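Local coordinates for short-chain-enoyl-CoA hydratase (Clostridium acetobutylicum, PDB 5Z7R), which catalyses the reversible hydration of crotonyl-CoA in butanoate metabolism, accepting hexenoyl-CoA as well but not longer enoyl-CoA substrates, at the interface of chains A and B. Sequence-based numbering; all coordinates share one arbitrary frame. Chains: chain A/B, Short-chain-enoyl-CoA hydratase.

Contact 1: the interface of chains A and B. Residues chain A 146, 150, 155, 159; chain B 214-215, 218.
A:Lys159 NZ donates a hydrogen bond to B:Asn215 OD1 over 2.8 Å. The C=O...N angle is 131°, and the side-chain amine nitrogen is tilted 28° from the carbonyl plane, a bent approach to the amide oxygen. A:Lys159 reaches it on an extended chain whose CG lies beside its own backbone N (chi1 -74°), crossing B:Asn215 at about a right angle. On the way the lysine's CE packs 3.8 Å from B:Ile214 CG2, so the aliphatic part of the side chain is used as well as its terminal nitrogen.

B:Ile214 is the apolar pivot. Its CG2 packs on helix 155-164, where it also meets A:Met155 SD at 3.8 Å, while CG1 turns to helix 145-153, 4.0 Å from A:Thr146 CB, and its CD1 reaches back toward A:Lys159. A:Met155, bent at chi2 and chi3, runs past B:Ile214 in the opposite direction and sets the same SD 3.9 Å from B:Met218 CG. At the far end B:Met218 SD lies 3.3 Å from the hydroxyl A:Ser150 OG.

In the fold, chain A supplies consecutive helices 145-153 and 155-164, and between their side chains sits the C-terminal end of chain B helix 204-217, with B:Met218 just beyond it.

Contact 2: the interface of chains A and B. Residues chain A 139-142; chain B 229, 233, 236-237, 246.
B:Phe233 and A:Ile139 hide the most surface here, 55 and 52 Å² respectively, and they lie side by side, pointing the same way. B:Phe233 has CG anti to its backbone N (chi1 -173°), which projects the ring from helix 222-236 against the chain A segment 139-142. One face receives A:Gly142 CA, 3.7 Å from the ring centroid and over its centre, a CH-pi contact. The opposite face carries B:Phe237 CE1, offset toward the rim. The ring is thus held between a glycine of the partner and a phenylalanine of its own chain.

A:Ile139 contacts several side chains with separate branches. CD1 meets the terminal methyl B:Met246 CE at 3.7 Å, the two side chains crossing at about a right angle, and CG2 touches B:Phe237 CZ, also at 3.7 Å.

A:Thr140 divides its groups: CG2 turns to B:Cys236 SG at 3.8 Å, whereas OG1 lies beside the ring, 3.5 Å from B:Phe233 CD1. That hydroxyl donates to A:Pro141 O within its own chain (2.7 Å), from 45° above the carbonyl plane, and may stiffen this loop segment. B:Glu229 flanks the far end, its CG 3.4 Å from A:Pro141 O.

By shape and apolar fit, the patch appears to join the C-terminal helices of one subunit to its neighbour, a role that fits the homotetrameric enzyme.

Contact 3: the interface of chains A and B. Residues chain A 138-140; chain B 206, 209-210, 236.
The methyl A:Thr140 CG2 forms the apolar centre, wedged between helix 204-217 and B:Cys236 of helix 222-236. It lies 3.9 Å from B:Leu209 CB and 4.0 Å from B:Ser210 CA, so it rests on the root of the leucine and on the helix backbone. Its placement follows from chi1 of 70°: OG1 takes the site between backbone N and carbonyl carbon, which puts CG2 beside the N and turned to the helix.

One turn earlier on the helix, the small side chain of B:Ala206 fits against the chain A backbone, its CB 3.9 Å from A:Ile139 CA. The same methyl is 3.5 Å from the carbonyl A:Ile139 O. Such a close approach of main chain to helix is compatible with the short side chain there.

Toward the rim, B:Ser210 OG lies 3.3 Å from A:Thr140 CG2, a contact with a methyl. The hydroxyl instead donates to B:Ala206 O one turn back (2.5 Å, C=O...O angle 154°), which fixes its rotation. On the other side, the carbonyl A:Gly138 O lies 3.5 Å from B:Cys236 CB; A:Gly138 itself has a left-handed backbone conformation (phi 73°).

In the fold, the chain A segment 138-140, directly after 3-10 helix 134-137, lies across the groove between chain B helices 204-217 and 222-236.

Contact 1: the interface of chains A and B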
loop_
_atom_site.group_PDB
_atom_site.type_symbol
_atom_site.label_atom_id
_atom_site.label_comp_id
_atom_site.label_asym_id
_atom_site.label_seq_id
_atom_site.Cartn_x
_atom_site.Cartn_y
_atom_site.Cartn_z
ATOM N N THR A 146 -10.958 -14.876 -4.731
ATOM C CA THR A 146 -11.047 -13.579 -5.409
ATOM C C THR A 146 -9.740 -12.834 -5.310
ATOM O O THR A 146 -9.528 -11.864 -6.014
ATOM C CB THR A 146 -12.154 -12.670 -4.812
ATOM O OG1 THR A 146 -11.859 -12.298 -3.452
ATOM C CG2 THR A 146 -13.514 -13.345 -4.872
ATOM N N SER A 150 -6.035 -14.121 -9.034
ATOM C CA SER A 150 -5.560 -12.990 -9.810
ATOM C C SER A 150 -4.107 -12.698 -9.481
ATOM O O SER A 150 -3.304 -12.368 -10.364
ATOM C CB SER A 150 -6.397 -11.794 -9.505
ATOM O OG SER A 150 -6.399 -11.611 -8.138
ATOM N N MET A 155 -4.921 -10.845 -13.712
ATOM C CA MET A 155 -6.316 -10.480 -13.729
ATOM C C MET A 155 -7.136 -11.017 -14.897
ATOM O O MET A 155 -8.273 -11.455 -14.711
ATOM C CB MET A 155 -6.441 -8.981 -13.648
ATOM C CG MET A 155 -6.056 -8.488 -12.280
ATOM S SD MET A 155 -7.399 -7.542 -11.563
ATOM C CE MET A 155 -7.695 -6.292 -12.829
ATOM N N LYS A 159 -10.297 -13.374 -13.688
ATOM C CA LYS A 159 -11.615 -12.859 -13.938
ATOM C C LYS A 159 -12.445 -13.749 -14.848
ATOM O O LYS A 159 -13.653 -13.918 -14.653
ATOM C CB LYS A 159 -11.547 -11.428 -14.488
ATOM C CG LYS A 159 -11.195 -10.399 -13.422
ATOM C CD LYS A 159 -11.044 -9.005 -14.013
ATOM C CE LYS A 159 -11.076 -7.958 -12.920
ATOM N NZ LYS A 159 -11.390 -6.612 -13.455
ATOM N N ILE B 214 -12.254 -8.635 -6.637
ATOM C CA ILE B 214 -10.994 -8.755 -7.378
ATOM C C ILE B 214 -10.366 -7.367 -7.625
ATOM O O ILE B 214 -9.204 -7.134 -7.291
ATOM C CB ILE B 214 -11.219 -9.501 -8.706
ATOM C CG1 ILE B 214 -11.632 -10.961 -8.413
ATOM C CG2 ILE B 214 -9.958 -9.451 -9.556
ATOM C CD1 ILE B 214 -12.339 -11.618 -9.577
ATOM N N ASN B 215 -11.161 -6.455 -8.172
ATOM C CA ASN B 215 -10.703 -5.096 -8.475
ATOM C C ASN B 215 -10.131 -4.414 -7.296
ATOM O O ASN B 215 -9.027 -3.883 -7.394
ATOM C CB ASN B 215 -11.814 -4.204 -9.016
ATOM C CG ASN B 215 -12.050 -4.379 -10.504
ATOM O OD1 ASN B 215 -11.170 -4.862 -11.258
ATOM N ND2 ASN B 215 -13.252 -3.973 -10.957
ATOM N N MET B 218 -7.127 -6.532 -5.053
ATOM C CA MET B 218 -5.880 -6.486 -5.789
ATOM C C MET B 218 -5.079 -5.227 -5.449
ATOM O O MET B 218 -3.902 -5.226 -5.587
ATOM C CB MET B 218 -6.263 -6.520 -7.276
ATOM C CG MET B 218 -5.367 -7.266 -8.205
ATOM S SD MET B 218 -4.719 -8.843 -7.643
ATOM C CE MET B 218 -3.059 -8.466 -8.208
#

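Contact 2: the interface of chains A and B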
loop_
_atom_site.group_PDB
_atom_site.type_symbol
_atom_site.label_atom_id
_atom_site.label_comp_id
_atom_site.label_asym_id
_atom_site.label_seq_id
_atom_site.Cartn_x
_atom_site.Cartn_y
_atom_site.Cartn_z
ATOM N N ILE A 139 -22.834 -17.334 -5.083
ATOM C CA ILE A 139 -21.803 -16.790 -4.205
ATOM C C ILE A 139 -20.498 -16.441 -4.931
ATOM O O ILE A 139 -20.221 -16.936 -6.013
ATOM C CB ILE A 139 -21.401 -17.784 -3.079
ATOM C CG1 ILE A 139 -21.258 -19.222 -3.601
ATOM C CG2 ILE A 139 -22.384 -17.743 -1.916
ATOM C CD1 ILE A 139 -20.499 -20.066 -2.613
ATOM N N THR A 140 -19.691 -15.591 -4.291
ATOM C CA THR A 140 -18.317 -15.348 -4.711
ATOM C C THR A 140 -17.485 -16.431 -4.070
ATOM O O THR A 140 -17.926 -17.047 -3.124
ATOM C CB THR A 140 -17.749 -14.039 -4.128
ATOM O OG1 THR A 140 -17.559 -14.190 -2.715
ATOM C CG2 THR A 140 -18.680 -12.865 -4.392
ATOM N N PRO A 141 -16.265 -16.621 -4.557
ATOM C CA PRO A 141 -15.323 -17.392 -3.790
ATOM C C PRO A 141 -15.304 -16.897 -2.339
ATOM O O PRO A 141 -15.434 -15.713 -2.108
ATOM C CB PRO A 141 -13.998 -17.134 -4.521
ATOM C CG PRO A 141 -14.429 -16.954 -5.969
ATOM C CD PRO A 141 -15.740 -16.248 -5.894
ATOM N N GLY A 142 -15.165 -17.821 -1.394
ATOM C CA GLY A 142 -15.271 -17.558 0.045
ATOM C C GLY A 142 -14.032 -17.885 0.849
ATOM O O GLY A 142 -13.941 -17.505 2.000
ATOM N N GLU B 229 -13.039 -9.679 0.741
ATOM C CA GLU B 229 -13.819 -10.806 0.226
ATOM C C GLU B 229 -14.943 -11.321 1.168
ATOM O O GLU B 229 -16.075 -11.521 0.742
ATOM C CB GLU B 229 -12.886 -11.963 -0.143
ATOM C CG GLU B 229 -13.592 -13.183 -0.736
ATOM C CD GLU B 229 -12.680 -14.392 -0.786
ATOM O OE1 GLU B 229 -11.924 -14.521 -1.796
ATOM O OE2 GLU B 229 -12.692 -15.197 0.183
ATOM N N PHE B 233 -18.739 -11.759 0.384
ATOM C CA PHE B 233 -19.248 -13.112 0.483
ATOM C C PHE B 233 -20.499 -13.118 1.387
ATOM O O PHE B 233 -21.538 -13.638 1.013
ATOM C CB PHE B 233 -18.151 -13.999 1.084
ATOM C CG PHE B 233 -18.470 -15.468 1.089
ATOM C CD1 PHE B 233 -18.711 -16.141 -0.095
ATOM C CD2 PHE B 233 -18.488 -16.183 2.283
ATOM C CE1 PHE B 233 -18.980 -17.501 -0.099
ATOM C CE2 PHE B 233 -18.763 -17.554 2.289
ATOM C CZ PHE B 233 -19.005 -18.216 1.095
ATOM N N CYS B 236 -23.800 -12.005 -0.267
ATOM C CA CYS B 236 -24.438 -12.966 -1.173
ATOM C C CYS B 236 -25.527 -13.815 -0.498
ATOM O O CYS B 236 -26.513 -14.191 -1.136
ATOM C CB CYS B 236 -23.386 -13.888 -1.801
ATOM S SG CYS B 236 -22.217 -13.023 -2.893
ATOM N N PHE B 237 -25.350 -14.122 0.779
ATOM C CA PHE B 237 -26.299 -14.992 1.469
ATOM C C PHE B 237 -27.587 -14.265 1.827
ATOM O O PHE B 237 -28.416 -14.801 2.555
ATOM C CB PHE B 237 -25.661 -15.618 2.703
ATOM C CG PHE B 237 -24.636 -16.668 2.365
ATOM C CD1 PHE B 237 -23.305 -16.323 2.144
ATOM C CD2 PHE B 237 -25.019 -17.999 2.199
ATOM C CE1 PHE B 237 -22.379 -17.280 1.778
ATOM C CE2 PHE B 237 -24.084 -18.970 1.846
ATOM C CZ PHE B 237 -22.757 -18.609 1.635
ATOM N N MET B 246 -28.085 -22.960 -4.526
ATOM C CA MET B 246 -27.553 -23.978 -3.673
ATOM C C MET B 246 -28.584 -25.085 -3.472
ATOM O O MET B 246 -28.223 -26.247 -3.266
ATOM C CB MET B 246 -27.143 -23.366 -2.361
ATOM C CG MET B 246 -25.987 -22.405 -2.517
ATOM S SD MET B 246 -25.144 -22.207 -0.965
ATOM C CE MET B 246 -23.773 -21.121 -1.389
#

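Contact 3: the interface of chains A and B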
loop_
_atom_site.group_PDB
_atom_site.type_symbol
_atom_site.label_atom_id
_atom_site.label_comp_id
_atom_site.label_asym_id
_atom_site.label_seq_id
_atom_site.Cartn_x
_atom_site.Cartn_y
_atom_site.Cartn_z
ATOM N N GLY A 138 -24.522 -18.649 -6.766
ATOM C CA GLY A 138 -24.953 -17.380 -6.233
ATOM C C GLY A 138 -24.065 -16.837 -5.144
ATOM O O GLY A 138 -24.491 -15.973 -4.393
ATOM N N ILE A 139 -22.834 -17.334 -5.083
ATOM C CA ILE A 139 -21.803 -16.790 -4.205
ATOM C C ILE A 139 -20.498 -16.441 -4.931
ATOM O O ILE A 139 -20.221 -16.936 -6.013
ATOM C CB ILE A 139 -21.401 -17.784 -3.079
ATOM C CG1 ILE A 139 -21.258 -19.222 -3.601
ATOM C CG2 ILE A 139 -22.384 -17.743 -1.916
ATOM C CD1 ILE A 139 -20.499 -20.066 -2.613
ATOM N N THR A 140 -19.691 -15.591 -4.291
ATOM C CA THR A 140 -18.317 -15.348 -4.711
ATOM C C THR A 140 -17.485 -16.431 -4.070
ATOM O O THR A 140 -17.926 -17.047 -3.124
ATOM C CB THR A 140 -17.749 -14.039 -4.128
ATOM O OG1 THR A 140 -17.559 -14.190 -2.715
ATOM C CG2 THR A 140 -18.680 -12.865 -4.392
ATOM N N ALA B 206 -23.433 -12.231 -7.522
ATOM C CA ALA B 206 -22.168 -12.922 -7.243
ATOM C C ALA B 206 -21.068 -12.524 -8.197
ATOM O O ALA B 206 -19.915 -12.441 -7.801
ATOM C CB ALA B 206 -22.353 -14.428 -7.263
ATOM N N LEU B 209 -20.334 -8.777 -7.303
ATOM C CA LEU B 209 -19.519 -8.690 -6.100
ATOM C C LEU B 209 -18.161 -9.317 -6.255
ATOM O O LEU B 209 -17.231 -8.860 -5.600
ATOM C CB LEU B 209 -20.245 -9.292 -4.890
ATOM C CG LEU B 209 -21.448 -8.485 -4.373
ATOM C CD1 LEU B 209 -22.289 -9.291 -3.410
ATOM C CD2 LEU B 209 -20.993 -7.213 -3.681
ATOM N N SER B 210 -18.043 -10.380 -7.060
ATOM C CA SER B 210 -16.743 -10.990 -7.319
ATOM C C SER B 210 -15.869 -9.999 -8.074
ATOM O O SER B 210 -14.718 -9.806 -7.720
ATOM C CB SER B 210 -16.832 -12.295 -8.124
ATOM O OG SER B 210 -17.555 -13.302 -7.430
ATOM N N CYS B 236 -23.800 -12.005 -0.267
ATOM C CA CYS B 236 -24.438 -12.966 -1.173
ATOM C C CYS B 236 -25.527 -13.815 -0.498
ATOM O O CYS B 236 -26.513 -14.191 -1.136
ATOM C CB CYS B 236 -23.386 -13.888 -1.801
ATOM S SG CYS B 236 -22.217 -13.023 -2.893
#

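Contacts 2 and 3 adjoin, their C-alpha centres about 4 Å apart, and share A:Ile139, A:Thr140 and B:Cys236; contact 1 lies about 15 Å from contact 2 and 13 Å from contact 3. Helix 204-217 of chain B joins contact 1 to contact 3, and helix 222-236 joins contact 3 to contact 2. The centre of contact 1 is about 12 Å from A:Glu114 and 13 Å from A:Glu134, the expected nucleophile and proton acceptor; the interface might influence that region, though distances alone do not show this. The interface is not exactly two-fold; the enzyme is a homotetramer, whereas the deposited assembly holds six copies.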